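Local coordinates for protein DynE8 (Micromonospora chersina, PDB 4AMM) that is an iterative polyketide synthase of enediyne (dynemicin) biosynthesis, here represented by its acyltransferase domain, which probably loads acyl units for chain building, at residues L177-A182 and A306-G311; A182-G187 and D192-L197; L296-P301 and E317-V322. All coordinates share one frame; numbering follows the deposited sequence.

Interaction 1: L177-A182 and A306-G311; sequences LGELAA and ASTVTG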
loop_
_atom_site.group_PDB
_atom_site.type_symbol
_atom_site.label_atom_id
_atom_site.label_comp_id
_atom_site.label_asym_id
_atom_site.label_seq_id
_atom_site.Cartn_x
_atom_site.Cartn_y
_atom_site.Cartn_z
ATOM N N LEU A 177 -6.793 -9.750 0.229
ATOM C CA LEU A 177 -7.948 -9.025 -0.236
ATOM C C LEU A 177 -7.618 -8.021 -1.346
ATOM O O LEU A 177 -8.418 -7.804 -2.282
ATOM C CB LEU A 177 -8.605 -8.275 0.958
ATOM C CG LEU A 177 -9.757 -7.339 0.624
ATOM C CD1 LEU A 177 -10.966 -8.112 0.022
ATOM C CD2 LEU A 177 -10.122 -6.581 1.872
ATOM N N GLY A 178 -6.496 -7.316 -1.172
ATOM C CA GLY A 178 -6.146 -6.279 -2.181
ATOM C C GLY A 178 -5.965 -6.826 -3.581
ATOM O O GLY A 178 -6.040 -5.989 -4.507
ATOM N N GLU A 179 -5.721 -8.103 -3.765
ATOM C CA GLU A 179 -5.610 -8.612 -5.154
ATOM C C GLU A 179 -6.924 -8.352 -5.864
ATOM O O GLU A 179 -6.915 -8.183 -7.081
ATOM C CB GLU A 179 -5.273 -10.073 -5.117
ATOM C CG GLU A 179 -4.869 -10.610 -6.542
ATOM C CD GLU A 179 -3.646 -11.480 -6.509
ATOM O OE1 GLU A 179 -2.703 -11.246 -5.723
ATOM O OE2 GLU A 179 -3.528 -12.429 -7.358
ATOM N N LEU A 180 -8.057 -8.379 -5.218
ATOM C CA LEU A 180 -9.363 -8.019 -5.850
ATOM C C LEU A 180 -9.358 -6.605 -6.404
ATOM O O LEU A 180 -9.778 -6.389 -7.575
ATOM C CB LEU A 180 -10.577 -8.149 -4.924
ATOM C CG LEU A 180 -11.053 -9.569 -4.697
ATOM C CD1 LEU A 180 -10.009 -10.461 -3.970
ATOM C CD2 LEU A 180 -12.341 -9.475 -3.866
ATOM N N ALA A 181 -8.815 -5.652 -5.675
ATOM C CA ALA A 181 -8.768 -4.261 -6.124
ATOM C C ALA A 181 -7.720 -4.180 -7.228
ATOM O O ALA A 181 -7.964 -3.401 -8.223
ATOM C CB ALA A 181 -8.401 -3.353 -4.974
ATOM N N ALA A 182 -6.584 -4.864 -7.149
ATOM C CA ALA A 182 -5.583 -4.828 -8.207
ATOM C C ALA A 182 -6.212 -5.340 -9.514
ATOM O O ALA A 182 -5.942 -4.733 -10.598
ATOM C CB ALA A 182 -4.319 -5.605 -7.831
ATOM N N ALA A 306 1.212 -8.279 -10.361
ATOM C CA ALA A 306 2.099 -9.262 -9.753
ATOM C C ALA A 306 1.273 -9.938 -8.650
ATOM O O ALA A 306 0.865 -9.247 -7.710
ATOM C CB ALA A 306 3.308 -8.542 -9.150
ATOM N N SER A 307 0.969 -11.201 -8.803
ATOM C CA SER A 307 0.042 -11.905 -7.902
ATOM C C SER A 307 0.781 -12.296 -6.620
ATOM O O SER A 307 1.834 -12.885 -6.605
ATOM C CB SER A 307 -0.409 -13.148 -8.596
ATOM O OG SER A 307 -1.294 -13.914 -7.712
ATOM N N THR A 308 0.075 -12.026 -5.519
ATOM C CA THR A 308 0.480 -12.564 -4.204
ATOM C C THR A 308 -0.137 -13.930 -3.938
ATOM O O THR A 308 0.049 -14.500 -2.849
ATOM C CB THR A 308 0.153 -11.624 -3.032
ATOM O OG1 THR A 308 -1.247 -11.465 -2.841
ATOM C CG2 THR A 308 0.866 -10.284 -3.233
ATOM N N VAL A 309 -0.780 -14.520 -4.941
ATOM C CA VAL A 309 -1.199 -15.946 -4.836
ATOM C C VAL A 309 -0.141 -16.832 -5.475
ATOM O O VAL A 309 0.326 -17.793 -4.944
ATOM C CB VAL A 309 -2.558 -16.192 -5.523
ATOM C CG1 VAL A 309 -3.013 -17.636 -5.280
ATOM C CG2 VAL A 309 -3.599 -15.246 -4.994
ATOM N N THR A 310 0.273 -16.435 -6.694
ATOM C CA THR A 310 1.260 -17.226 -7.478
ATOM C C THR A 310 2.652 -16.741 -7.335
ATOM O O THR A 310 3.606 -17.514 -7.569
ATOM C CB THR A 310 0.934 -17.216 -8.951
ATOM O OG1 THR A 310 1.040 -15.896 -9.421
ATOM C CG2 THR A 310 -0.508 -17.710 -9.202
ATOM N N GLY A 311 2.856 -15.527 -6.831
ATOM C CA GLY A 311 4.183 -14.944 -6.792
ATOM C C GLY A 311 4.796 -14.732 -8.182
ATOM O O GLY A 311 6.052 -14.727 -8.322
#
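Ser307 and Thr308 hold the carboxylate of Glu179 by one bond to each oxygen, joining the loop after edge strand 305-306 to the first turn of helix 178-185. The helix starts from a GxSxG pattern (Gly174, Ser176, Gly178) consistent with the nucleophile elbow of acyltransferases, the tight turn between strand 171-174 and the helix. Ala306 pairs through its backbone with Ala172 of the neighbouring strand. The loop then turns at Ser307, whose OG lies anti to the backbone N (chi1 178°) and donates to Glu179 OE2 at 2.7 Å. The same OG accepts two backbone N-H groups, Val309 N at 2.9 Å in an ST turn and Thr310 N in an ST motif, so three bonds fix its rotation. Thr308 offers its backbone instead: its N donates to Glu179 OE1 at 2.9 Å. Both oxygens of Glu179 are met on their syn lone pairs, which keeps the two donors together before the end of the carboxylate. Thr308 OG1 is hydrogen-bonded to the carbonyl O of Gly174, so Thr308 ties the loop to the elbow as well as to the helix. Val309 brings a methyl, CG2, to 3.7 Å from Glu179 OE2, a van der Waals contact at the side of the carboxylate; its side chain also touches Val322 and Gln326 of helix 319-328. Gln326 and Trp314 also pack on Glu179, in buried surroundings. At Thr310, the N-H points nearly straight at Ser307 OG, 3.1 Å between N and OG with 167° at the hydrogen.

Interaction 2: A182-G187 and D192-L197; sequences ALSWAG and DDTLAL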
loop_
_atom_site.group_PDB
_atom_site.type_symbol
_atom_site.label_atom_id
_atom_site.label_comp_id
_atom_site.label_asym_id
_atom_site.label_seq_id
_atom_site.Cartn_x
_atom_site.Cartn_y
_atom_site.Cartn_z
ATOM N N ALA A 182 -6.584 -4.864 -7.149
ATOM C CA ALA A 182 -5.583 -4.828 -8.207
ATOM C C ALA A 182 -6.212 -5.340 -9.514
ATOM O O ALA A 182 -5.942 -4.733 -10.598
ATOM C CB ALA A 182 -4.319 -5.605 -7.831
ATOM N N LEU A 183 -6.952 -6.430 -9.455
ATOM C CA LEU A 183 -7.594 -6.969 -10.677
ATOM C C LEU A 183 -8.590 -5.974 -11.186
ATOM O O LEU A 183 -8.718 -5.844 -12.426
ATOM C CB LEU A 183 -8.290 -8.285 -10.293
ATOM C CG LEU A 183 -7.291 -9.421 -10.136
ATOM C CD1 LEU A 183 -7.909 -10.666 -9.539
ATOM C CD2 LEU A 183 -6.622 -9.866 -11.491
ATOM N N SER A 184 -9.323 -5.248 -10.357
ATOM C CA SER A 184 -10.311 -4.256 -10.817
ATOM C C SER A 184 -9.564 -3.127 -11.520
ATOM O O SER A 184 -9.916 -2.702 -12.647
ATOM C CB SER A 184 -11.202 -3.728 -9.691
ATOM O OG SER A 184 -12.258 -2.947 -10.254
ATOM N N TRP A 185 -8.491 -2.650 -10.912
ATOM C CA TRP A 185 -7.664 -1.624 -11.563
ATOM C C TRP A 185 -7.165 -2.074 -12.916
ATOM O O TRP A 185 -7.105 -1.235 -13.875
ATOM C CB TRP A 185 -6.454 -1.288 -10.622
ATOM C CG TRP A 185 -5.346 -0.439 -11.295
ATOM C CD1 TRP A 185 -5.345 0.927 -11.458
ATOM C CD2 TRP A 185 -4.179 -0.962 -11.936
ATOM N NE1 TRP A 185 -4.240 1.287 -12.238
ATOM C CE2 TRP A 185 -3.479 0.178 -12.459
ATOM C CE3 TRP A 185 -3.602 -2.243 -12.046
ATOM C CZ2 TRP A 185 -2.298 0.061 -13.144
ATOM C CZ3 TRP A 185 -2.357 -2.335 -12.696
ATOM C CH2 TRP A 185 -1.737 -1.182 -13.231
ATOM N N ALA A 186 -6.820 -3.350 -13.048
ATOM C CA ALA A 186 -6.260 -3.949 -14.270
ATOM C C ALA A 186 -7.397 -4.236 -15.275
ATOM O O ALA A 186 -7.076 -4.719 -16.399
ATOM C CB ALA A 186 -5.421 -5.193 -13.971
ATOM N N GLY A 187 -8.630 -3.933 -14.947
ATOM C CA GLY A 187 -9.761 -4.172 -15.928
ATOM C C GLY A 187 -10.330 -5.565 -15.943
ATOM O O GLY A 187 -11.168 -5.877 -16.826
ATOM N N ASP A 192 -18.433 -2.378 -9.382
ATOM C CA ASP A 192 -19.596 -2.883 -8.618
ATOM C C ASP A 192 -19.447 -4.373 -8.348
ATOM O O ASP A 192 -19.747 -4.805 -7.229
ATOM C CB ASP A 192 -20.893 -2.664 -9.402
ATOM C CG ASP A 192 -21.325 -1.206 -9.458
ATOM O OD1 ASP A 192 -20.905 -0.319 -8.647
ATOM O OD2 ASP A 192 -22.147 -0.939 -10.381
ATOM N N ASP A 193 -18.979 -5.135 -9.339
ATOM C CA ASP A 193 -18.773 -6.592 -9.168
ATOM C C ASP A 193 -17.668 -6.834 -8.134
ATOM O O ASP A 193 -17.775 -7.777 -7.333
ATOM C CB ASP A 193 -18.491 -7.283 -10.486
ATOM C CG ASP A 193 -19.710 -7.304 -11.402
ATOM O OD1 ASP A 193 -20.851 -7.075 -10.946
ATOM O OD2 ASP A 193 -19.432 -7.666 -12.563
ATOM N N THR A 194 -16.624 -6.008 -8.134
ATOM C CA THR A 194 -15.522 -6.179 -7.179
ATOM C C THR A 194 -15.989 -5.956 -5.759
ATOM O O THR A 194 -15.612 -6.734 -4.877
ATOM C CB THR A 194 -14.413 -5.236 -7.575
ATOM O OG1 THR A 194 -13.957 -5.559 -8.898
ATOM C CG2 THR A 194 -13.196 -5.403 -6.646
ATOM N N LEU A 195 -16.764 -4.914 -5.510
ATOM C CA LEU A 195 -17.305 -4.693 -4.177
ATOM C C LEU A 195 -18.253 -5.806 -3.804
ATOM O O LEU A 195 -18.174 -6.251 -2.633
ATOM C CB LEU A 195 -17.972 -3.300 -4.150
ATOM C CG LEU A 195 -18.564 -2.971 -2.826
ATOM C CD1 LEU A 195 -17.509 -2.826 -1.708
ATOM C CD2 LEU A 195 -19.422 -1.690 -2.874
ATOM N N ALA A 196 -19.119 -6.286 -4.703
ATOM C CA ALA A 196 -19.997 -7.350 -4.396
ATOM C C ALA A 196 -19.198 -8.627 -4.038
ATOM O O ALA A 196 -19.548 -9.334 -3.073
ATOM C CB ALA A 196 -20.984 -7.565 -5.572
ATOM N N LEU A 197 -18.131 -8.906 -4.763
ATOM C CA LEU A 197 -17.320 -10.069 -4.476
ATOM C C LEU A 197 -16.623 -9.894 -3.125
ATOM O O LEU A 197 -16.504 -10.877 -2.379
ATOM C CB LEU A 197 -16.293 -10.308 -5.577
ATOM C CG LEU A 197 -15.362 -11.480 -5.409
ATOM C CD1 LEU A 197 -16.151 -12.791 -5.339
ATOM C CD2 LEU A 197 -14.380 -11.465 -6.548
#
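Ser184 and Thr194 mark the nearest approach of helix 178-185 to helix 191-206, their CA atoms 6.6 Å apart. The first helix ends here: Ala186 N still bonds to Ala182 O in the helical pattern, and Gly187 has a positive phi of 84°; its N bonds to Ser184 O at 2.9 Å, one of the two bonds back into the last turn that make a Schellman motif. A side chain at Gly187 would run into the carbonyl O of Ala186. The second helix is regular throughout 192-197, with Ala196 N bonded to Asp192 O and Leu197 N to Asp193 O. Across the gap both CB atoms point at the opposing helix, and the contact is made by these two small side chains. Ser184 CB lies against both branches of Thr194, 3.4 Å from OG1 and 4.0 Å from CG2. The two hydroxyls, Ser184 OG and Thr194 OG1, stand 3.4 Å apart, but each has a firmer partner in the connection: Ser184 OG bonds to the carbonyl O of Leu189 and Thr194 OG1 to that of Asp190. Thr194 places its CG2 anti to the backbone N (OG1 chi1 -61°), which leaves OG1 beside that N and facing back toward the start of its own helix. Helix 144-165 covers the junction, Leu156 touching Ser184 and Ile152 touching Thr194. Behind the first helix, Ala182 and Trp185 rest on strand 99-103 of the parallel sheet. The result is two consecutive helices of the acyltransferase domain's alpha/beta part joined by a short connection, the first closed by a Schellman motif.

Interaction 3: L296-P301 and E317-V322; sequences LPWRRP and EDPVEV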
loop_
_atom_site.group_PDB
_atom_site.type_symbol
_atom_site.label_atom_id
_atom_site.label_comp_id
_atom_site.label_asym_id
_atom_site.label_seq_id
_atom_site.Cartn_x
_atom_site.Cartn_y
_atom_site.Cartn_z
ATOM N N LEU A 296 -19.404 -14.389 -12.059
ATOM C CA LEU A 296 -19.082 -13.010 -12.498
ATOM C C LEU A 296 -18.470 -12.997 -13.869
ATOM O O LEU A 296 -17.747 -13.909 -14.269
ATOM C CB LEU A 296 -18.055 -12.323 -11.514
ATOM C CG LEU A 296 -18.648 -12.285 -10.124
ATOM C CD1 LEU A 296 -17.545 -11.878 -9.163
ATOM C CD2 LEU A 296 -19.811 -11.411 -10.017
ATOM N N PRO A 297 -18.665 -11.880 -14.578
ATOM C CA PRO A 297 -18.186 -11.756 -15.969
ATOM C C PRO A 297 -16.700 -11.315 -16.043
ATOM O O PRO A 297 -16.365 -10.241 -16.580
ATOM C CB PRO A 297 -19.125 -10.676 -16.529
ATOM C CG PRO A 297 -19.295 -9.715 -15.344
ATOM C CD PRO A 297 -19.385 -10.686 -14.116
ATOM N N TRP A 298 -15.823 -12.174 -15.580
ATOM C CA TRP A 298 -14.366 -11.886 -15.614
ATOM C C TRP A 298 -13.785 -11.585 -16.960
ATOM O O TRP A 298 -14.169 -12.274 -17.960
ATOM C CB TRP A 298 -13.566 -13.103 -15.064
ATOM C CG TRP A 298 -13.861 -13.361 -13.598
ATOM C CD1 TRP A 298 -14.748 -14.272 -13.074
ATOM C CD2 TRP A 298 -13.252 -12.707 -12.489
ATOM N NE1 TRP A 298 -14.767 -14.199 -11.709
ATOM C CE2 TRP A 298 -13.860 -13.240 -11.323
ATOM C CE3 TRP A 298 -12.315 -11.673 -12.379
ATOM C CZ2 TRP A 298 -13.499 -12.819 -10.040
ATOM C CZ3 TRP A 298 -11.973 -11.230 -11.091
ATOM C CH2 TRP A 298 -12.545 -11.813 -9.942
ATOM N N ARG A 299 -12.908 -10.587 -17.048
ATOM C CA ARG A 299 -12.121 -10.333 -18.271
ATOM C C ARG A 299 -10.643 -10.510 -17.995
ATOM O O ARG A 299 -10.203 -10.415 -16.844
ATOM C CB ARG A 299 -12.401 -8.900 -18.775
ATOM C CG ARG A 299 -13.903 -8.545 -18.883
ATOM C CD ARG A 299 -14.215 -7.338 -19.763
ATOM N NE ARG A 299 -15.660 -7.055 -19.743
ATOM C CZ ARG A 299 -16.263 -6.025 -20.353
ATOM N NH1 ARG A 299 -15.556 -5.153 -21.078
ATOM N NH2 ARG A 299 -17.584 -5.873 -20.254
ATOM N N ARG A 300 -9.870 -10.720 -19.040
ATOM C CA ARG A 300 -8.455 -10.760 -18.944
ATOM C C ARG A 300 -7.930 -9.408 -18.427
ATOM O O ARG A 300 -8.382 -8.380 -18.912
ATOM C CB ARG A 300 -7.891 -10.986 -20.352
ATOM C CG ARG A 300 -6.421 -11.319 -20.330
ATOM C CD ARG A 300 -5.934 -11.931 -21.675
ATOM N NE ARG A 300 -4.621 -12.588 -21.571
ATOM C CZ ARG A 300 -3.446 -11.953 -21.629
ATOM N NH1 ARG A 300 -3.408 -10.624 -21.786
ATOM N NH2 ARG A 300 -2.303 -12.642 -21.533
ATOM N N PRO A 301 -7.003 -9.427 -17.439
ATOM C CA PRO A 301 -6.401 -8.143 -17.034
ATOM C C PRO A 301 -5.652 -7.483 -18.155
ATOM O O PRO A 301 -4.964 -8.189 -18.935
ATOM C CB PRO A 301 -5.381 -8.549 -15.960
ATOM C CG PRO A 301 -5.896 -9.793 -15.371
ATOM C CD PRO A 301 -6.577 -10.531 -16.559
ATOM N N GLU A 317 -4.405 -16.798 -16.345
ATOM C CA GLU A 317 -4.984 -17.530 -15.209
ATOM C C GLU A 317 -6.480 -17.547 -15.178
ATOM O O GLU A 317 -7.132 -16.587 -15.538
ATOM C CB GLU A 317 -4.570 -16.806 -13.911
ATOM C CG GLU A 317 -3.209 -16.126 -13.954
ATOM C CD GLU A 317 -2.146 -17.148 -13.890
ATOM O OE1 GLU A 317 -2.419 -18.221 -13.295
ATOM O OE2 GLU A 317 -1.067 -16.896 -14.447
ATOM N N ASP A 318 -7.046 -18.625 -14.646
ATOM C CA ASP A 318 -8.487 -18.660 -14.337
ATOM C C ASP A 318 -8.676 -17.950 -12.988
ATOM O O ASP A 318 -8.185 -18.438 -11.986
ATOM C CB ASP A 318 -8.974 -20.111 -14.250
ATOM C CG ASP A 318 -10.461 -20.244 -13.942
ATOM O OD1 ASP A 318 -11.094 -19.327 -13.357
ATOM O OD2 ASP A 318 -11.030 -21.300 -14.323
ATOM N N PRO A 319 -9.297 -16.759 -12.996
ATOM C CA PRO A 319 -9.390 -15.942 -11.762
ATOM C C PRO A 319 -10.167 -16.688 -10.678
ATOM O O PRO A 319 -9.869 -16.476 -9.503
ATOM C CB PRO A 319 -10.147 -14.690 -12.193
ATOM C CG PRO A 319 -10.878 -15.210 -13.510
ATOM C CD PRO A 319 -9.975 -16.099 -14.148
ATOM N N VAL A 320 -11.170 -17.508 -11.002
ATOM C CA VAL A 320 -11.890 -18.247 -10.014
ATOM C C VAL A 320 -10.922 -19.207 -9.318
ATOM O O VAL A 320 -10.880 -19.271 -8.045
ATOM C CB VAL A 320 -13.027 -19.040 -10.639
ATOM C CG1 VAL A 320 -13.672 -19.881 -9.561
ATOM C CG2 VAL A 320 -14.037 -18.095 -11.224
ATOM N N GLU A 321 -10.099 -19.931 -10.051
ATOM C CA GLU A 321 -9.207 -20.861 -9.393
ATOM C C GLU A 321 -8.181 -20.117 -8.505
ATOM O O GLU A 321 -7.844 -20.626 -7.433
ATOM C CB GLU A 321 -8.438 -21.700 -10.437
ATOM C CG GLU A 321 -9.338 -22.565 -11.374
ATOM C CD GLU A 321 -10.318 -23.450 -10.605
ATOM O OE1 GLU A 321 -9.982 -23.922 -9.487
ATOM O OE2 GLU A 321 -11.451 -23.664 -11.100
ATOM N N VAL A 322 -7.640 -19.016 -9.008
ATOM C CA VAL A 322 -6.587 -18.307 -8.287
ATOM C C VAL A 322 -7.195 -17.715 -7.041
ATOM O O VAL A 322 -6.576 -17.846 -5.921
ATOM C CB VAL A 322 -5.984 -17.173 -9.145
ATOM C CG1 VAL A 322 -4.974 -16.324 -8.350
ATOM C CG2 VAL A 322 -5.196 -17.712 -10.301
#
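Trp298 and Pro319 meet by CH-pi contact, where the loop before strand 305-306 runs past the start of helix 319-328. Pro319 CG sits over one face of the indole, 3.8 Å from the centroid of the five-membered ring of Trp298 and 25° off its normal. Its closest ring atom is Trp298 CG, at 3.5 Å. Pro319 CB lies over the same ring system nearer the six-membered part, 3.7 Å from Trp298 CE3, so the CB-CG side of the puckered proline ring spans the indole from its five-membered to its six-membered ring. Val320 CG2 comes in obliquely, 4.3 Å from Trp298 CD1, as a looser apolar neighbour. Hydrogen bonds hold each side separately: Trp298 NE1 bonds to Ala293 O of helix 283-294, steadying the indole, and Trp298 N closes on Leu296 O in an inverse gamma turn centred on Pro297. Replacing Trp298 by an alanine is likely to leave Pro319 CG and CB without the indole face they rest on and the carbonyl of Ala293 without its NE1 partner. On the other segment, Asp318 OD1 accepts weakly from Val320 N at 3.0 Å. Asp318 is thus the N-cap, and Pro319 begins the helix, where its missing N-H costs no helical bond. This is a surface junction of the acyltransferase domain, a capped helix N-terminus with its first-turn proline packed on a loop tryptophan.

Three neighbouring contacts, their centres 11 to 12 Å apart, run from the buried elbow region out to the surface. Interactions 1 and 2 share Ala182 and use successive turns of helix 178-185; Leu180 O lies 3.7 Å from Thr194 CG2 between them. Helix 319-328 links interactions 1 and 3, with Val309 CG1 3.6 Å from Val322 O. Interactions 2 and 3 meet where Leu197 CD2 packs 3.8 Å from Trp298 CZ2. In sequence, interaction 2 is nested inside the loop that interaction 1 closes, whereas interactions 1 and 3 alternate. Interaction 1 holds Gly178 of the probable nucleophile elbow; interaction 3, its centre about 23 Å from the centre of the chain, lies furthest out.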